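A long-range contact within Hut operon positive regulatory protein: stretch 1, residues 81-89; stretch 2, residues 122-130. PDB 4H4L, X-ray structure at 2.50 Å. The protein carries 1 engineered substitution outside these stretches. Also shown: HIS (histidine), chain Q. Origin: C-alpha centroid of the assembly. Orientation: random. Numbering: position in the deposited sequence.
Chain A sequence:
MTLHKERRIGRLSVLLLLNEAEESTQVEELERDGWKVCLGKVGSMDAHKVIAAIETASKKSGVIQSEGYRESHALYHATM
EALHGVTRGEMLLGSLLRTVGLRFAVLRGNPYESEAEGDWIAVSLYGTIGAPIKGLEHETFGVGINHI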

# COMPACT_ATOMS: atom_id res chain seq x y z
N GLU A 81 -6.49 -11.03 3.63
CA GLU A 81 -5.74 -11.52 2.53
C GLU A 81 -6.59 -11.76 1.29
O GLU A 81 -6.20 -11.37 0.20
CB GLU A 81 -4.90 -12.73 2.93
CG GLU A 81 -3.51 -12.29 3.27
CD GLU A 81 -2.69 -13.35 3.95
OE1 GLU A 81 -2.26 -13.12 5.12
OE2 GLU A 81 -2.46 -14.38 3.29
N ALA A 82 -7.77 -12.33 1.45
CA ALA A 82 -8.67 -12.52 0.30
C ALA A 82 -9.16 -11.21 -0.28
O ALA A 82 -9.32 -11.09 -1.47
CB ALA A 82 -9.85 -13.44 0.65
N LEU A 83 -9.44 -10.23 0.57
CA LEU A 83 -9.89 -8.90 0.09
C LEU A 83 -8.77 -8.16 -0.70
O LEU A 83 -9.08 -7.26 -1.50
CB LEU A 83 -10.36 -8.04 1.26
CG LEU A 83 -11.67 -8.25 2.01
CD1 LEU A 83 -11.63 -7.55 3.37
CD2 LEU A 83 -12.79 -7.66 1.17
N HIS A 84 -7.50 -8.53 -0.47
CA HIS A 84 -6.43 -7.94 -1.29
C HIS A 84 -6.62 -8.27 -2.74
O HIS A 84 -6.38 -7.44 -3.59
CB HIS A 84 -5.04 -8.32 -0.84
CG HIS A 84 -4.42 -7.36 0.14
ND1 HIS A 84 -4.36 -7.61 1.48
CD2 HIS A 84 -3.82 -6.10 -0.06
CE1 HIS A 84 -3.75 -6.57 2.12
NE2 HIS A 84 -3.41 -5.65 1.17
N GLY A 85 -7.09 -9.49 -3.02
CA GLY A 85 -7.41 -9.92 -4.37
C GLY A 85 -8.55 -9.13 -4.93
O GLY A 85 -8.49 -8.64 -6.05
N VAL A 86 -9.61 -9.01 -4.15
CA VAL A 86 -10.79 -8.26 -4.59
C VAL A 86 -10.50 -6.79 -4.87
O VAL A 86 -11.00 -6.22 -5.86
CB VAL A 86 -11.93 -8.38 -3.57
CG1 VAL A 86 -13.07 -7.41 -3.92
CG2 VAL A 86 -12.42 -9.81 -3.52
N THR A 87 -9.69 -6.16 -4.01
CA THR A 87 -9.61 -4.69 -4.01
C THR A 87 -8.40 -4.11 -4.73
O THR A 87 -8.47 -2.99 -5.20
CB THR A 87 -9.68 -4.17 -2.59
OG1 THR A 87 -8.59 -4.72 -1.88
CG2 THR A 87 -10.97 -4.60 -1.92
N ARG A 88 -7.29 -4.86 -4.81
CA ARG A 88 -6.14 -4.52 -5.66
C ARG A 88 -5.41 -3.18 -5.35
O ARG A 88 -5.29 -2.32 -6.22
CB ARG A 88 -6.51 -4.64 -7.16
CG ARG A 88 -6.48 -6.11 -7.61
CD ARG A 88 -7.60 -6.49 -8.56
NE ARG A 88 -8.89 -6.08 -8.01
CZ ARG A 88 -9.61 -5.06 -8.48
NH1 ARG A 88 -9.14 -4.38 -9.52
NH2 ARG A 88 -10.77 -4.72 -7.91
N GLY A 89 -4.93 -3.02 -4.11
CA GLY A 89 -4.08 -1.89 -3.75
C GLY A 89 -4.62 -1.00 -2.67
O GLY A 89 -3.90 -0.59 -1.77
N ALA A 122 -9.19 -21.19 4.50
CA ALA A 122 -9.10 -20.55 3.22
C ALA A 122 -10.37 -19.80 3.03
O ALA A 122 -11.43 -20.38 3.17
CB ALA A 122 -8.94 -21.56 2.10
N VAL A 123 -10.25 -18.50 2.76
CA VAL A 123 -11.40 -17.66 2.53
C VAL A 123 -11.34 -17.26 1.06
O VAL A 123 -10.37 -16.64 0.63
CB VAL A 123 -11.34 -16.45 3.47
CG1 VAL A 123 -12.58 -15.61 3.33
CG2 VAL A 123 -11.20 -16.92 4.92
N SER A 124 -12.31 -17.68 0.26
CA SER A 124 -12.23 -17.47 -1.18
C SER A 124 -13.39 -16.59 -1.57
O SER A 124 -14.52 -16.86 -1.19
CB SER A 124 -12.30 -18.79 -1.96
OG SER A 124 -11.24 -19.68 -1.61
N LEU A 125 -13.11 -15.52 -2.33
CA LEU A 125 -14.13 -14.55 -2.66
C LEU A 125 -14.38 -14.55 -4.15
O LEU A 125 -13.41 -14.59 -4.90
CB LEU A 125 -13.65 -13.18 -2.23
CG LEU A 125 -13.46 -12.97 -0.74
CD1 LEU A 125 -12.75 -11.64 -0.50
CD2 LEU A 125 -14.81 -12.95 -0.06
N TYR A 126 -15.64 -14.52 -4.59
CA TYR A 126 -15.94 -14.30 -6.02
C TYR A 126 -17.19 -13.47 -6.28
O TYR A 126 -18.17 -13.58 -5.59
CB TYR A 126 -15.99 -15.60 -6.84
CG TYR A 126 -16.43 -15.39 -8.28
CD1 TYR A 126 -17.74 -15.69 -8.69
CD2 TYR A 126 -15.55 -14.84 -9.22
CE1 TYR A 126 -18.15 -15.47 -10.00
CE2 TYR A 126 -15.96 -14.60 -10.52
CZ TYR A 126 -17.25 -14.92 -10.90
OH TYR A 126 -17.63 -14.68 -12.20
N GLY A 127 -17.15 -12.63 -7.31
CA GLY A 127 -18.29 -11.81 -7.65
C GLY A 127 -17.89 -10.62 -8.47
O GLY A 127 -16.91 -10.63 -9.18
N THR A 128 -18.67 -9.57 -8.41
CA THR A 128 -18.29 -8.39 -9.13
C THR A 128 -17.92 -7.21 -8.24
O THR A 128 -18.18 -7.21 -7.02
CB THR A 128 -19.41 -7.91 -10.04
OG1 THR A 128 -20.39 -7.28 -9.21
CG2 THR A 128 -20.00 -9.08 -10.81
N ILE A 129 -17.31 -6.22 -8.89
CA ILE A 129 -16.91 -4.96 -8.35
C ILE A 129 -17.23 -3.97 -9.46
O ILE A 129 -17.09 -4.29 -10.65
CB ILE A 129 -15.41 -4.96 -7.99
CG1 ILE A 129 -15.06 -3.73 -7.15
CG2 ILE A 129 -14.54 -5.14 -9.24
CD1 ILE A 129 -13.83 -3.92 -6.29
N GLY A 130 -17.70 -2.77 -9.09
CA GLY A 130 -18.15 -1.80 -10.08
C GLY A 130 -18.72 -0.57 -9.39
O GLY A 130 -18.67 -0.47 -8.15
N HIS Q . -16.02 2.27 -9.31
CA HIS Q . -15.28 1.37 -10.23
C HIS Q . -16.12 1.22 -11.41
O HIS Q . -16.71 2.22 -11.79
CB HIS Q . -15.04 0.00 -9.60
CG HIS Q . -13.84 -0.76 -10.16
ND1 HIS Q . -12.84 -1.25 -9.36
CD2 HIS Q . -13.51 -1.11 -11.44
CE1 HIS Q . -11.94 -1.87 -10.11
NE2 HIS Q . -12.36 -1.80 -11.36
OXT HIS Q . -16.23 0.13 -11.98

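The contact between the two stretches is an apolar packing of a helix that runs through residues 81-87 and ends there against the strand that runs through residues 122-125, and against the strand segment that follows the corner at Gly127. No hydrogen bond crosses between them; the evidence for association is the 304 Å² of surface buried, both sides summed, and a short series of van der Waals contacts, most of them involving apolar side chains. The helix and strand axes approach to 8.0 Å and run nearly parallel, with 20° between their N-to-C directions. The nearest CA atoms across the stretches belong to Ala82 and Val123, CA to CA 6.2 Å.

Leu125 covers the largest area, 78 Å² of its surface being hidden by the helix. Its CA-to-CB bond points toward the helix, and the m, t rotamer carries CD1 in among three helical residues: Leu125 CD1 lies 3.5 Å from Val86 CG2, 3.6 Å from Ala82 CB and 3.8 Å from Leu83 N. Ala82 and Val86, one helical turn apart, both direct CB toward the strand, so a single methyl can touch both. Leu83 points its CB away, yet its CD2 still comes within 4.3 Å of Leu125 CD1. A branched aliphatic chain suits this place, since it puts a terminal methyl where Ala82 CB, Leu83 CD2 and Val86 CG2 meet it.

Ala82 contributes 58 Å² from the helical side. Its small size fits the close approach: Ala82 CB sits 3.2 Å from Val123 O and 4.4 Å from Val123 CB, so the methyl rests against strand backbone as well as side chain. The strand alternates accordingly. Val123 and Leu125 turn CB toward the helix, whereas Ser124 and Tyr126 turn theirs away, and their hydroxyls OG and OH form hydrogen bonds elsewhere in the structure.

Ile129, also with 58 Å² covered, extends the contact beyond the corner. Gly127 adopts phi/psi of 159/-154, where a CB would be jammed against the preceding carbonyl oxygen, which accounts for glycine at the turn. With chi1 and chi2 both t, Ile129 sends CD1 to the end of the helix, 3.7 Å from Val86 O and 4.3 Å from Val86 CG1. The same CD1 is 3.6 Å from Arg88 NH2, at the edge of the guanidinium and near its plane.

Arg88 is the first residue to leave helical geometry, with positive phi (62°). Its CA-to-CB bond points sideways, but the end of the chain comes nearer to the second stretch. The guanidinium folds back on the helix terminus: Arg88 NH2 donates to Val86 O at 2.6 Å with an angle of 155°, and weak hydrogen bonds run from Arg88 NE to Val86 O (3.0 Å, 132°) and to Gly85 O (3.2 Å, 133°). These bonds, with one from Arg88 NH1 elsewhere in the structure, give all three guanidinium nitrogens a partner while Arg88 NH2 lies beside the methyl Ile129 CD1. The bound histidine lies alongside, its CE1 3.8 Å from Arg88 NH2 and its ND1 4.0 Å from Ile129 CG1, so both residues border the ligand as well as each other.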